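Local atomic coordinates of N-acetyl-beta-D glucosaminidase (PDB entry 4ZM6), a protein that probably hydrolyses beta-linked N-acetylglucosamine through a glycoside hydrolase family 3 domain and transfers acetyl groups from acetyl-CoA to glucosamine through a GCN5-related region. Residues A[226-232]-A[264-270]; A[245-251]-A[287-293]; A[769-774]-A[822-828]. All blocks are in the same frame, centred on the assembly; numbering follows the deposited sequence.

Contact 1. Residues A[226-232]-A[264-270]; sequences TSVMVGH and VIITDCL
Val230 O takes two hydrogen bonds, one from Asp268 N (3.2 Å) and one from the hydroxyl of Ser245, where the parallel strands 227-230 and 264-267 give way to loops. Earlier in the pair the strands donate by turns: Val228 N to Val264 O, Ile266 N back to Val228 O, and Val230 N to Ile266 O at 2.9 Å.

Side chains alternate between the faces. Ser227, Met229, Val264 and Ile266 share one; on the other, Val230 CG2 meets Ile265 CG2 at 3.7 Å. Met229 turns CG away from its backbone N (chi1 -171°) and runs forward along the strand, bringing SD to 3.7 Å from Asp268 CA. Beyond the strands, His232 NE2 donates to Cys269 O (2.9 Å), which lies 31° out of the ring plane. The same NE2 touches Asp268 CB at 3.4 Å; imidazole and carboxylate are merely near parallel, 8° apart. This is the strand pairing of a beta-alpha-beta unit, with helix 251-258 over Val228 and Ile265, consistent with a family 3 TIM barrel. Along the strands the buried pairing rests on main-chain bonds and so depends little on side-chain identity, whereas the His232 bond ties together the two loops that follow.

Contact 2. Residues A[245-251]-A[287-293]; sequences SIAPEIV and MALQAGN
Ile246 holds CG1 between its backbone N and carbonyl carbon (chi1 69°), which puts CG2 beside the N and over the helix backbone at Ala288 N, while CD1 reaches the end of Met287. The methionine bends at its last torsion (chi3 63°) and brings CE to 3.6 Å from Ile246 CD1, the two side chains slanting across one another; nearer the backbones, Met287 CB rests against Ile246 CB at 3.8 Å.

One turn further on, Ala291 points its methyl at the loop, and its CB sits 3.5 Å from Ile246 C, against the flat peptide rather than a side chain. Val251 closes the far end: its CB lies over Ala291 O, CG1 packs on the main chain between Gly292 and Asn293, and CG2 comes 3.6 Å from Asn293 ND2. Gly292, just past helix 281-291, has a positive phi, and the chain turns there so that Asn293 can fold back on the last turn.

The Asn293 amide nitrogen gives a hydrogen bond to Ala288 O (3.1 Å) that lies in the amide plane, and a weak, bent one (125°) to Ser245 O across the contact at 2.7 Å. Ile265 and Thr267 of strand 264-267 touch the same asparagine. The loop leading to helix 251-258 is thus joined to the end of helix 281-291 mainly by apolar packing, and a single buried amide serves one carbonyl of the helix and one of the loop.

Contact 3. Residues A[769-774]-A[822-828]; sequences LNTTHV and LLKQRGV
The polar part of this contact is one directed bond: Arg826 NH1 donates to Thr771 OG1 at 2.8 Å, nearly straight (160°), with the oxygen in the guanidinium plane and at its edge. Arg826 lies just past the end of helix 811-825; its chain, straight through chi2 and chi3, carries the guanidinium across to strand 763-771. NH1 also forms a salt bridge with Asp750, and two oxygen partners therefore share this nitrogen and would limit rotation of the group. Thr771 OG1 has in addition a weak bond to the carbonyl O of Asn770, the residue before it.

Apolar groups sandwich the guanidinium. Val774 CG1 lies 4.0 Å above one face and Leu769 CD1 the same height above the other, both offset toward the rim. Leu769 then continues the packing onto the helix: its CD1 meets Leu822 CD1 at 3.7 Å, the side chains crossing at about a right angle, and its CD2 slides past Leu823, with 4.0 Å to CG. Leu823 CD2 fits beside Thr771 OG1 and Asn770 O, 3.4 Å from each. The threonine's other branch, CG2, touches Val828 CG2 at 3.6 Å.

Backbone bonds shape the helix end. Gly827, with positive phi, closes a Schellman motif through Val828 N to Leu823 O and Gly827 N to Lys824 O, and so turns Val828 toward the sheet.

Helix 811-825 links the parallel strands 794-802 and 830-836 in a beta-alpha-beta crossover, consistent with an N-acetyltransferase core. It packs here on the end of strand 763-771, while Ile752 of the adjacent strand 751-756 touches both Leu769 and Leu822.

Contacts 1 and 2 belong to the family 3 hydrolase domain, with centres about 10 Å apart and segments that alternate along the chain: strand 227-230, the loop 245-251, strand 264-267, then the end of helix 281-291. The loop and helix end of contact 2 pack against the strand pair of contact 1, through Ser245 and Asn293. Contact 3 follows later in the sequence, in an N-acetyltransferase-like region on the opposite side of the chain's centre; its centre lies about 65 Å from that of contact 1 and 70 Å from that of contact 2. This is consistent with a multidomain enzyme in which these contacts belong to different domains; the acetyl-CoA pocket, between residues 520 and 676, lies in neither.

Contact 1. Residues A[226-232]-A[264-270]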
ATOM      1  N   THR A 226     -16.064  14.873  -7.359  1.00 57.46           N
ATOM      2  CA  THR A 226     -17.515  14.989  -7.330  1.00 56.33           C
ATOM      3  C   THR A 226     -18.138  14.381  -8.577  1.00 55.11           C
ATOM      4  O   THR A 226     -19.334  14.092  -8.587  1.00 60.23           O
ATOM      5  CB  THR A 226     -17.961  16.457  -7.193  1.00 55.80           C
ATOM      6  OG1 THR A 226     -17.242  17.278  -8.122  1.00 55.59           O
ATOM      7  CG2 THR A 226     -17.711  16.958  -5.783  1.00 56.44           C
ATOM      8  N   SER A 227     -17.332  14.198  -9.624  1.00 51.97           N
ATOM      9  CA  SER A 227     -17.758  13.467 -10.812  1.00 52.07           C
ATOM     10  C   SER A 227     -16.604  12.689 -11.452  1.00 51.89           C
ATOM     11  O   SER A 227     -15.427  12.965 -11.202  1.00 51.08           O
ATOM     12  CB  SER A 227     -18.382  14.418 -11.841  1.00 51.84           C
ATOM     13  OG  SER A 227     -17.394  15.031 -12.650  1.00 50.58           O
ATOM     14  N   VAL A 228     -16.964  11.710 -12.277  1.00 52.35           N
ATOM     15  CA  VAL A 228     -16.001  10.906 -13.024  1.00 53.67           C
ATOM     16  C   VAL A 228     -16.400  10.895 -14.499  1.00 53.22           C
ATOM     17  O   VAL A 228     -17.559  10.666 -14.823  1.00 51.49           O
ATOM     18  CB  VAL A 228     -15.962   9.455 -12.502  1.00 54.90           C
ATOM     19  CG1 VAL A 228     -15.048   8.589 -13.363  1.00 55.37           C
ATOM     20  CG2 VAL A 228     -15.513   9.423 -11.047  1.00 55.31           C
ATOM     21  N   MET A 229     -15.439  11.136 -15.386  1.00 54.08           N
ATOM     22  CA  MET A 229     -15.704  11.127 -16.821  1.00 53.92           C
ATOM     23  C   MET A 229     -15.190   9.843 -17.479  1.00 55.48           C
ATOM     24  O   MET A 229     -14.043   9.436 -17.279  1.00 55.74           O
ATOM     25  CB  MET A 229     -15.067  12.340 -17.493  1.00 53.22           C
ATOM     26  CG  MET A 229     -15.471  12.521 -18.951  1.00 51.67           C
ATOM     27  SD  MET A 229     -14.479  13.765 -19.786  1.00 49.14           S
ATOM     28  CE  MET A 229     -15.149  15.252 -19.054  1.00 50.98           C
ATOM     29  N   VAL A 230     -16.046   9.228 -18.285  1.00 55.94           N
ATOM     30  CA  VAL A 230     -15.698   8.019 -19.011  1.00 57.25           C
ATOM     31  C   VAL A 230     -15.347   8.382 -20.452  1.00 58.91           C
ATOM     32  O   VAL A 230     -16.207   8.809 -21.223  1.00 60.62           O
ATOM     33  CB  VAL A 230     -16.869   7.022 -18.995  1.00 57.00           C
ATOM     34  CG1 VAL A 230     -16.451   5.700 -19.616  1.00 57.13           C
ATOM     35  CG2 VAL A 230     -17.364   6.817 -17.570  1.00 57.14           C
ATOM     36  N   GLY A 231     -14.082   8.213 -20.816  1.00 60.51           N
ATOM     37  CA  GLY A 231     -13.644   8.459 -22.184  1.00 63.71           C
ATOM     38  C   GLY A 231     -14.164   7.413 -23.153  1.00 67.43           C
ATOM     39  O   GLY A 231     -14.934   6.520 -22.775  1.00 65.20           O
ATOM     40  N   HIS A 232     -13.739   7.530 -24.410  1.00 69.93           N
ATOM     41  CA  HIS A 232     -14.155   6.610 -25.466  1.00 68.38           C
ATOM     42  C   HIS A 232     -12.991   5.717 -25.866  1.00 69.94           C
ATOM     43  O   HIS A 232     -12.107   6.138 -26.616  1.00 72.78           O
ATOM     44  CB  HIS A 232     -14.658   7.385 -26.683  1.00 66.12           C
ATOM     45  CG  HIS A 232     -15.579   8.508 -26.339  1.00 66.01           C
ATOM     46  ND1 HIS A 232     -16.848   8.305 -25.841  1.00 66.40           N
ATOM     47  CD2 HIS A 232     -15.417   9.849 -26.426  1.00 65.55           C
ATOM     48  CE1 HIS A 232     -17.429   9.473 -25.632  1.00 66.00           C
ATOM     49  NE2 HIS A 232     -16.582  10.426 -25.983  1.00 66.00           N
ATOM     50  N   VAL A 264     -21.486  11.559  -9.551  1.00 66.11           N
ATOM     51  CA  VAL A 264     -21.951  11.738 -10.933  1.00 67.00           C
ATOM     52  C   VAL A 264     -20.997  11.095 -11.936  1.00 66.44           C
ATOM     53  O   VAL A 264     -19.786  11.298 -11.872  1.00 67.56           O
ATOM     54  CB  VAL A 264     -22.109  13.238 -11.284  1.00 66.75           C
ATOM     55  CG1 VAL A 264     -22.340  13.434 -12.778  1.00 66.70           C
ATOM     56  CG2 VAL A 264     -23.249  13.847 -10.483  1.00 67.29           C
ATOM     57  N   ILE A 265     -21.553  10.327 -12.867  1.00 65.24           N
ATOM     58  CA  ILE A 265     -20.789   9.804 -13.994  1.00 62.63           C
ATOM     59  C   ILE A 265     -21.227  10.540 -15.257  1.00 63.37           C
ATOM     60  O   ILE A 265     -22.420  10.633 -15.545  1.00 65.21           O
ATOM     61  CB  ILE A 265     -20.992   8.289 -14.171  1.00 60.30           C
ATOM     62  CG1 ILE A 265     -20.795   7.569 -12.834  1.00 59.25           C
ATOM     63  CG2 ILE A 265     -20.023   7.746 -15.214  1.00 59.70           C
ATOM     64  CD1 ILE A 265     -21.032   6.075 -12.890  1.00 60.02           C
ATOM     65  N   ILE A 266     -20.251  11.053 -16.001  1.00 64.52           N
ATOM     66  CA  ILE A 266     -20.491  11.831 -17.220  1.00 64.85           C
ATOM     67  C   ILE A 266     -19.621  11.272 -18.353  1.00 65.13           C
ATOM     68  O   ILE A 266     -18.607  10.625 -18.089  1.00 65.74           O
ATOM     69  CB  ILE A 266     -20.207  13.338 -16.979  1.00 66.29           C
ATOM     70  CG1 ILE A 266     -20.554  14.176 -18.213  1.00 69.59           C
ATOM     71  CG2 ILE A 266     -18.755  13.580 -16.588  1.00 66.32           C
ATOM     72  CD1 ILE A 266     -20.681  15.660 -17.932  1.00 70.39           C
ATOM     73  N   THR A 267     -20.025  11.492 -19.605  1.00 64.66           N
ATOM     74  CA  THR A 267     -19.231  11.045 -20.757  1.00 64.38           C
ATOM     75  C   THR A 267     -18.265  12.131 -21.211  1.00 66.15           C
ATOM     76  O   THR A 267     -18.428  13.308 -20.878  1.00 63.88           O
ATOM     77  CB  THR A 267     -20.104  10.679 -21.983  1.00 64.43           C
ATOM     78  OG1 THR A 267     -20.480  11.869 -22.694  1.00 60.59           O
ATOM     79  CG2 THR A 267     -21.354   9.889 -21.570  1.00 63.91           C
ATOM     80  N   ASP A 268     -17.264  11.723 -21.985  1.00 68.28           N
ATOM     81  CA  ASP A 268     -16.464  12.658 -22.764  1.00 70.52           C
ATOM     82  C   ASP A 268     -17.342  13.113 -23.940  1.00 76.92           C
ATOM     83  O   ASP A 268     -18.413  12.537 -24.177  1.00 78.72           O
ATOM     84  CB  ASP A 268     -15.172  11.978 -23.245  1.00 68.68           C
ATOM     85  CG  ASP A 268     -14.110  12.967 -23.717  1.00 67.16           C
ATOM     86  OD1 ASP A 268     -14.395  14.180 -23.795  1.00 70.70           O
ATOM     87  OD2 ASP A 268     -12.980  12.530 -24.016  1.00 64.13           O
ATOM     88  N   CYS A 269     -16.901  14.148 -24.655  1.00 82.62           N
ATOM     89  CA  CYS A 269     -17.653  14.705 -25.791  1.00 88.67           C
ATOM     90  C   CYS A 269     -18.176  13.617 -26.735  1.00 86.42           C
ATOM     91  O   CYS A 269     -17.391  12.883 -27.347  1.00 83.63           O
ATOM     92  CB  CYS A 269     -16.776  15.694 -26.581  1.00 93.28           C
ATOM     93  SG  CYS A 269     -17.678  16.807 -27.691  1.00 95.83           S
ATOM     94  N   LEU A 270     -19.500  13.529 -26.859  1.00 84.14           N
ATOM     95  CA  LEU A 270     -20.136  12.540 -27.733  1.00 85.36           C
ATOM     96  C   LEU A 270     -20.030  12.870 -29.234  1.00 89.80           C
ATOM     97  O   LEU A 270     -20.569  12.139 -30.062  1.00 90.85           O
ATOM     98  CB  LEU A 270     -21.613  12.364 -27.358  1.00 84.01           C
ATOM     99  CG  LEU A 270     -21.909  11.727 -25.999  1.00 83.95           C
ATOM    100  CD1 LEU A 270     -23.393  11.814 -25.684  1.00 83.68           C
ATOM    101  CD2 LEU A 270     -21.446  10.279 -25.966  1.00 85.08           C
TER

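Contact 2. Residues A[245-251]-A[287-293]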
ATOM      1  N   SER A 245     -17.634   4.447 -23.054  1.00 69.44           N
ATOM      2  CA  SER A 245     -18.633   5.409 -22.566  1.00 69.33           C
ATOM      3  C   SER A 245     -20.060   4.877 -22.580  1.00 71.42           C
ATOM      4  O   SER A 245     -20.886   5.304 -21.775  1.00 69.55           O
ATOM      5  CB  SER A 245     -18.582   6.683 -23.402  1.00 68.55           C
ATOM      6  OG  SER A 245     -17.246   7.127 -23.539  1.00 70.37           O
ATOM      7  N   ILE A 246     -20.341   3.956 -23.499  1.00 75.36           N
ATOM      8  CA  ILE A 246     -21.696   3.441 -23.706  1.00 77.49           C
ATOM      9  C   ILE A 246     -21.819   1.944 -23.406  1.00 77.68           C
ATOM     10  O   ILE A 246     -22.861   1.337 -23.672  1.00 77.89           O
ATOM     11  CB  ILE A 246     -22.180   3.751 -25.141  1.00 79.95           C
ATOM     12  CG1 ILE A 246     -21.391   2.932 -26.180  1.00 82.06           C
ATOM     13  CG2 ILE A 246     -22.081   5.252 -25.402  1.00 79.07           C
ATOM     14  CD1 ILE A 246     -21.414   3.487 -27.591  1.00 83.00           C
ATOM     15  N   ALA A 247     -20.765   1.366 -22.827  1.00 76.88           N
ATOM     16  CA  ALA A 247     -20.755  -0.037 -22.419  1.00 73.80           C
ATOM     17  C   ALA A 247     -21.101  -0.153 -20.935  1.00 71.51           C
ATOM     18  O   ALA A 247     -20.394   0.408 -20.100  1.00 67.79           O
ATOM     19  CB  ALA A 247     -19.385  -0.643 -22.679  1.00 72.66           C
ATOM     20  N   PRO A 248     -22.173  -0.891 -20.594  1.00 72.29           N
ATOM     21  CA  PRO A 248     -22.514  -1.059 -19.176  1.00 72.84           C
ATOM     22  C   PRO A 248     -21.483  -1.882 -18.390  1.00 72.48           C
ATOM     23  O   PRO A 248     -21.452  -1.809 -17.162  1.00 74.21           O
ATOM     24  CB  PRO A 248     -23.861  -1.787 -19.223  1.00 72.21           C
ATOM     25  CG  PRO A 248     -23.821  -2.551 -20.497  1.00 72.85           C
ATOM     26  CD  PRO A 248     -23.064  -1.682 -21.462  1.00 73.70           C
ATOM     27  N   GLU A 249     -20.652  -2.649 -19.092  1.00 71.06           N
ATOM     28  CA  GLU A 249     -19.587  -3.422 -18.452  1.00 71.75           C
ATOM     29  C   GLU A 249     -18.535  -2.505 -17.834  1.00 69.00           C
ATOM     30  O   GLU A 249     -17.883  -2.867 -16.854  1.00 69.67           O
ATOM     31  CB  GLU A 249     -18.916  -4.372 -19.453  1.00 74.10           C
ATOM     32  CG  GLU A 249     -19.811  -5.491 -19.973  1.00 74.88           C
ATOM     33  CD  GLU A 249     -20.624  -5.106 -21.196  1.00 75.80           C
ATOM     34  OE1 GLU A 249     -21.217  -6.014 -21.811  1.00 76.35           O
ATOM     35  OE2 GLU A 249     -20.677  -3.904 -21.543  1.00 76.39           O
ATOM     36  N   ILE A 250     -18.367  -1.324 -18.421  1.00 66.30           N
ATOM     37  CA  ILE A 250     -17.408  -0.337 -17.935  1.00 64.11           C
ATOM     38  C   ILE A 250     -18.053   0.636 -16.949  1.00 64.19           C
ATOM     39  O   ILE A 250     -17.501   0.905 -15.888  1.00 65.90           O
ATOM     40  CB  ILE A 250     -16.810   0.463 -19.108  1.00 62.47           C
ATOM     41  CG1 ILE A 250     -16.080  -0.473 -20.086  1.00 60.21           C
ATOM     42  CG2 ILE A 250     -15.893   1.570 -18.602  1.00 63.10           C
ATOM     43  CD1 ILE A 250     -14.903  -1.219 -19.503  1.00 59.94           C
ATOM     44  N   VAL A 251     -19.219   1.163 -17.300  1.00 64.86           N
ATOM     45  CA  VAL A 251     -19.851   2.207 -16.498  1.00 65.96           C
ATOM     46  C   VAL A 251     -20.535   1.632 -15.255  1.00 67.73           C
ATOM     47  O   VAL A 251     -20.148   1.957 -14.139  1.00 70.53           O
ATOM     48  CB  VAL A 251     -20.851   3.036 -17.331  1.00 65.54           C
ATOM     49  CG1 VAL A 251     -21.503   4.116 -16.475  1.00 66.38           C
ATOM     50  CG2 VAL A 251     -20.149   3.659 -18.530  1.00 64.93           C
ATOM     51  N   MET A 287     -27.478   5.469 -25.502  1.00104.50           N
ATOM     52  CA  MET A 287     -26.686   4.316 -25.073  1.00105.10           C
ATOM     53  C   MET A 287     -25.776   4.637 -23.883  1.00101.68           C
ATOM     54  O   MET A 287     -25.408   3.737 -23.125  1.00 99.19           O
ATOM     55  CB  MET A 287     -25.857   3.773 -26.240  1.00106.62           C
ATOM     56  CG  MET A 287     -26.687   3.172 -27.367  1.00105.74           C
ATOM     57  SD  MET A 287     -25.717   2.903 -28.864  1.00106.79           S
ATOM     58  CE  MET A 287     -24.509   1.713 -28.294  1.00106.39           C
ATOM     59  N   ALA A 288     -25.414   5.912 -23.727  1.00 99.46           N
ATOM     60  CA  ALA A 288     -24.628   6.366 -22.577  1.00 95.20           C
ATOM     61  C   ALA A 288     -25.435   6.250 -21.294  1.00 92.66           C
ATOM     62  O   ALA A 288     -24.992   5.621 -20.337  1.00 97.98           O
ATOM     63  CB  ALA A 288     -24.166   7.801 -22.774  1.00 94.12           C
ATOM     64  N   LEU A 289     -26.624   6.845 -21.284  1.00 89.46           N
ATOM     65  CA  LEU A 289     -27.499   6.788 -20.113  1.00 88.12           C
ATOM     66  C   LEU A 289     -27.994   5.371 -19.829  1.00 85.46           C
ATOM     67  O   LEU A 289     -28.295   5.039 -18.682  1.00 82.39           O
ATOM     68  CB  LEU A 289     -28.688   7.733 -20.281  1.00 90.92           C
ATOM     69  CG  LEU A 289     -28.348   9.223 -20.370  1.00 93.85           C
ATOM     70  CD1 LEU A 289     -29.613  10.031 -20.606  1.00 95.67           C
ATOM     71  CD2 LEU A 289     -27.637   9.705 -19.114  1.00 94.90           C
ATOM     72  N   GLN A 290     -28.082   4.545 -20.871  1.00 86.19           N
ATOM     73  CA  GLN A 290     -28.410   3.124 -20.709  1.00 86.97           C
ATOM     74  C   GLN A 290     -27.286   2.368 -19.997  1.00 84.11           C
ATOM     75  O   GLN A 290     -27.549   1.469 -19.195  1.00 83.30           O
ATOM     76  CB  GLN A 290     -28.705   2.467 -22.064  1.00 87.89           C
ATOM     77  CG  GLN A 290     -30.129   2.687 -22.559  1.00 88.03           C
ATOM     78  CD  GLN A 290     -30.340   2.255 -24.005  1.00 87.91           C
ATOM     79  OE1 GLN A 290     -29.401   2.214 -24.805  1.00 84.69           O
ATOM     80  NE2 GLN A 290     -31.586   1.944 -24.347  1.00 87.01           N
ATOM     81  N   ALA A 291     -26.042   2.740 -20.288  1.00 79.15           N
ATOM     82  CA  ALA A 291     -24.872   2.112 -19.667  1.00 77.00           C
ATOM     83  C   ALA A 291     -24.722   2.428 -18.176  1.00 74.62           C
ATOM     84  O   ALA A 291     -24.030   1.706 -17.459  1.00 73.78           O
ATOM     85  CB  ALA A 291     -23.603   2.505 -20.411  1.00 77.18           C
ATOM     86  N   GLY A 292     -25.365   3.499 -17.715  1.00 74.27           N
ATOM     87  CA  GLY A 292     -25.325   3.887 -16.306  1.00 71.87           C
ATOM     88  C   GLY A 292     -24.766   5.277 -16.053  1.00 70.93           C
ATOM     89  O   GLY A 292     -24.681   5.703 -14.898  1.00 73.65           O
ATOM     90  N   ASN A 293     -24.364   5.979 -17.114  1.00 67.67           N
ATOM     91  CA  ASN A 293     -23.963   7.380 -16.999  1.00 66.36           C
ATOM     92  C   ASN A 293     -25.114   8.216 -16.452  1.00 69.02           C
ATOM     93  O   ASN A 293     -26.280   7.971 -16.782  1.00 71.41           O
ATOM     94  CB  ASN A 293     -23.543   7.950 -18.358  1.00 63.95           C
ATOM     95  CG  ASN A 293     -22.159   7.502 -18.787  1.00 64.45           C
ATOM     96  OD1 ASN A 293     -21.155   8.099 -18.395  1.00 66.08           O
ATOM     97  ND2 ASN A 293     -22.097   6.472 -19.625  1.00 62.53           N
TER

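Contact 3. Residues A[769-774]-A[822-828]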
ATOM      1  N   LEU A 769      -3.113  21.526  36.778  1.00 48.75           N
ATOM      2  CA  LEU A 769      -1.732  21.690  37.216  1.00 48.15           C
ATOM      3  C   LEU A 769      -0.828  20.687  36.522  1.00 47.61           C
ATOM      4  O   LEU A 769      -1.288  19.700  35.938  1.00 44.75           O
ATOM      5  CB  LEU A 769      -1.599  21.474  38.726  1.00 49.05           C
ATOM      6  CG  LEU A 769      -2.177  22.518  39.674  1.00 50.18           C
ATOM      7  CD1 LEU A 769      -2.099  22.010  41.105  1.00 50.53           C
ATOM      8  CD2 LEU A 769      -1.435  23.836  39.532  1.00 51.03           C
ATOM      9  N   ASN A 770       0.467  20.963  36.599  1.00 47.07           N
ATOM     10  CA  ASN A 770       1.490  19.991  36.265  1.00 46.74           C
ATOM     11  C   ASN A 770       2.749  20.337  37.046  1.00 46.37           C
ATOM     12  O   ASN A 770       2.999  21.511  37.332  1.00 45.37           O
ATOM     13  CB  ASN A 770       1.762  19.983  34.758  1.00 47.80           C
ATOM     14  CG  ASN A 770       2.625  21.146  34.309  1.00 47.31           C
ATOM     15  OD1 ASN A 770       2.114  22.154  33.832  1.00 50.02           O
ATOM     16  ND2 ASN A 770       3.939  21.013  34.469  1.00 46.97           N
ATOM     17  N   THR A 771       3.530  19.320  37.396  1.00 45.33           N
ATOM     18  CA  THR A 771       4.783  19.535  38.105  1.00 46.10           C
ATOM     19  C   THR A 771       5.777  18.436  37.756  1.00 46.95           C
ATOM     20  O   THR A 771       5.455  17.250  37.831  1.00 47.25           O
ATOM     21  CB  THR A 771       4.580  19.545  39.631  1.00 46.23           C
ATOM     22  OG1 THR A 771       3.628  20.554  39.994  1.00 46.53           O
ATOM     23  CG2 THR A 771       5.895  19.816  40.348  1.00 46.45           C
ATOM     24  N   THR A 772       6.985  18.845  37.389  1.00 45.80           N
ATOM     25  CA  THR A 772       8.054  17.916  37.084  1.00 46.74           C
ATOM     26  C   THR A 772       8.306  16.940  38.241  1.00 47.31           C
ATOM     27  O   THR A 772       8.456  17.352  39.386  1.00 49.29           O
ATOM     28  CB  THR A 772       9.348  18.688  36.780  1.00 47.89           C
ATOM     29  OG1 THR A 772       9.080  19.690  35.793  1.00 46.46           O
ATOM     30  CG2 THR A 772      10.454  17.752  36.288  1.00 48.30           C
ATOM     31  N   HIS A 773       8.332  15.651  37.913  1.00 49.72           N
ATOM     32  CA  HIS A 773       8.506  14.534  38.869  1.00 50.70           C
ATOM     33  C   HIS A 773       7.314  14.233  39.785  1.00 49.80           C
ATOM     34  O   HIS A 773       7.419  13.379  40.662  1.00 51.09           O
ATOM     35  CB  HIS A 773       9.777  14.705  39.703  1.00 51.32           C
ATOM     36  CG  HIS A 773      11.015  14.851  38.880  1.00 53.24           C
ATOM     37  ND1 HIS A 773      11.272  14.061  37.780  1.00 54.11           N
ATOM     38  CD2 HIS A 773      12.074  15.686  39.003  1.00 53.19           C
ATOM     39  CE1 HIS A 773      12.431  14.411  37.252  1.00 54.72           C
ATOM     40  NE2 HIS A 773      12.937  15.394  37.977  1.00 54.29           N
ATOM     41  N   VAL A 774       6.188  14.907  39.577  1.00 47.59           N
ATOM     42  CA  VAL A 774       4.987  14.652  40.362  1.00 47.42           C
ATOM     43  C   VAL A 774       3.889  14.117  39.450  1.00 47.46           C
ATOM     44  O   VAL A 774       3.298  13.071  39.719  1.00 48.36           O
ATOM     45  CB  VAL A 774       4.523  15.928  41.084  1.00 48.27           C
ATOM     46  CG1 VAL A 774       3.153  15.734  41.730  1.00 48.50           C
ATOM     47  CG2 VAL A 774       5.559  16.345  42.120  1.00 48.05           C
ATOM     48  N   LEU A 822      -0.043  26.288  45.342  1.00 54.73           N
ATOM     49  CA  LEU A 822       0.135  24.838  45.246  1.00 53.30           C
ATOM     50  C   LEU A 822       1.446  24.438  44.581  1.00 53.52           C
ATOM     51  O   LEU A 822       2.098  23.491  45.015  1.00 55.78           O
ATOM     52  CB  LEU A 822      -1.016  24.212  44.461  1.00 52.85           C
ATOM     53  CG  LEU A 822      -2.380  24.170  45.137  1.00 53.03           C
ATOM     54  CD1 LEU A 822      -3.388  23.519  44.203  1.00 53.91           C
ATOM     55  CD2 LEU A 822      -2.305  23.413  46.451  1.00 54.34           C
ATOM     56  N   LEU A 823       1.822  25.142  43.521  1.00 52.80           N
ATOM     57  CA  LEU A 823       3.097  24.880  42.866  1.00 53.11           C
ATOM     58  C   LEU A 823       4.251  25.236  43.795  1.00 52.55           C
ATOM     59  O   LEU A 823       5.200  24.461  43.920  1.00 52.40           O
ATOM     60  CB  LEU A 823       3.208  25.641  41.539  1.00 54.42           C
ATOM     61  CG  LEU A 823       2.272  25.140  40.431  1.00 53.67           C
ATOM     62  CD1 LEU A 823       2.081  26.209  39.363  1.00 53.88           C
ATOM     63  CD2 LEU A 823       2.777  23.836  39.830  1.00 52.73           C
ATOM     64  N   LYS A 824       4.164  26.391  44.460  1.00 53.02           N
ATOM     65  CA  LYS A 824       5.186  26.787  45.443  1.00 54.31           C
ATOM     66  C   LYS A 824       5.318  25.739  46.553  1.00 52.92           C
ATOM     67  O   LYS A 824       6.430  25.417  46.968  1.00 51.12           O
ATOM     68  CB  LYS A 824       4.889  28.164  46.050  1.00 53.56           C
ATOM     69  N   GLN A 825       4.190  25.195  47.011  1.00 53.32           N
ATOM     70  CA  GLN A 825       4.201  24.134  48.030  1.00 54.94           C
ATOM     71  C   GLN A 825       5.021  22.939  47.551  1.00 54.73           C
ATOM     72  O   GLN A 825       5.821  22.385  48.309  1.00 54.43           O
ATOM     73  CB  GLN A 825       2.782  23.666  48.367  1.00 56.96           C
ATOM     74  CG  GLN A 825       1.878  24.708  49.013  1.00 58.78           C
ATOM     75  CD  GLN A 825       2.211  24.967  50.468  1.00 60.11           C
ATOM     76  OE1 GLN A 825       1.548  24.444  51.364  1.00 62.10           O
ATOM     77  NE2 GLN A 825       3.240  25.780  50.712  1.00 58.56           N
ATOM     78  N   ARG A 826       4.830  22.568  46.284  1.00 53.49           N
ATOM     79  CA  ARG A 826       5.550  21.444  45.671  1.00 52.62           C
ATOM     80  C   ARG A 826       7.031  21.723  45.378  1.00 52.26           C
ATOM     81  O   ARG A 826       7.718  20.872  44.812  1.00 53.75           O
ATOM     82  CB  ARG A 826       4.860  21.016  44.372  1.00 51.25           C
ATOM     83  CG  ARG A 826       3.456  20.467  44.545  1.00 50.45           C
ATOM     84  CD  ARG A 826       2.790  20.318  43.190  1.00 49.44           C
ATOM     85  NE  ARG A 826       1.499  19.633  43.251  1.00 47.88           N
ATOM     86  CZ  ARG A 826       0.853  19.150  42.191  1.00 48.29           C
ATOM     87  NH1 ARG A 826       1.365  19.261  40.963  1.00 47.09           N
ATOM     88  NH2 ARG A 826      -0.315  18.541  42.356  1.00 48.49           N
ATOM     89  N   GLY A 827       7.515  22.908  45.739  1.00 52.53           N
ATOM     90  CA  GLY A 827       8.920  23.254  45.563  1.00 53.47           C
ATOM     91  C   GLY A 827       9.241  23.894  44.227  1.00 53.86           C
ATOM     92  O   GLY A 827      10.406  24.148  43.933  1.00 55.96           O
ATOM     93  N   VAL A 828       8.214  24.179  43.431  1.00 53.61           N
ATOM     94  CA  VAL A 828       8.402  24.722  42.095  1.00 53.80           C
ATOM     95  C   VAL A 828       8.908  26.152  42.184  1.00 55.47           C
ATOM     96  O   VAL A 828       8.280  26.994  42.820  1.00 56.55           O
ATOM     97  CB  VAL A 828       7.089  24.715  41.291  1.00 54.76           C
ATOM     98  CG1 VAL A 828       7.264  25.445  39.964  1.00 55.30           C
ATOM     99  CG2 VAL A 828       6.610  23.288  41.062  1.00 54.55           C
TER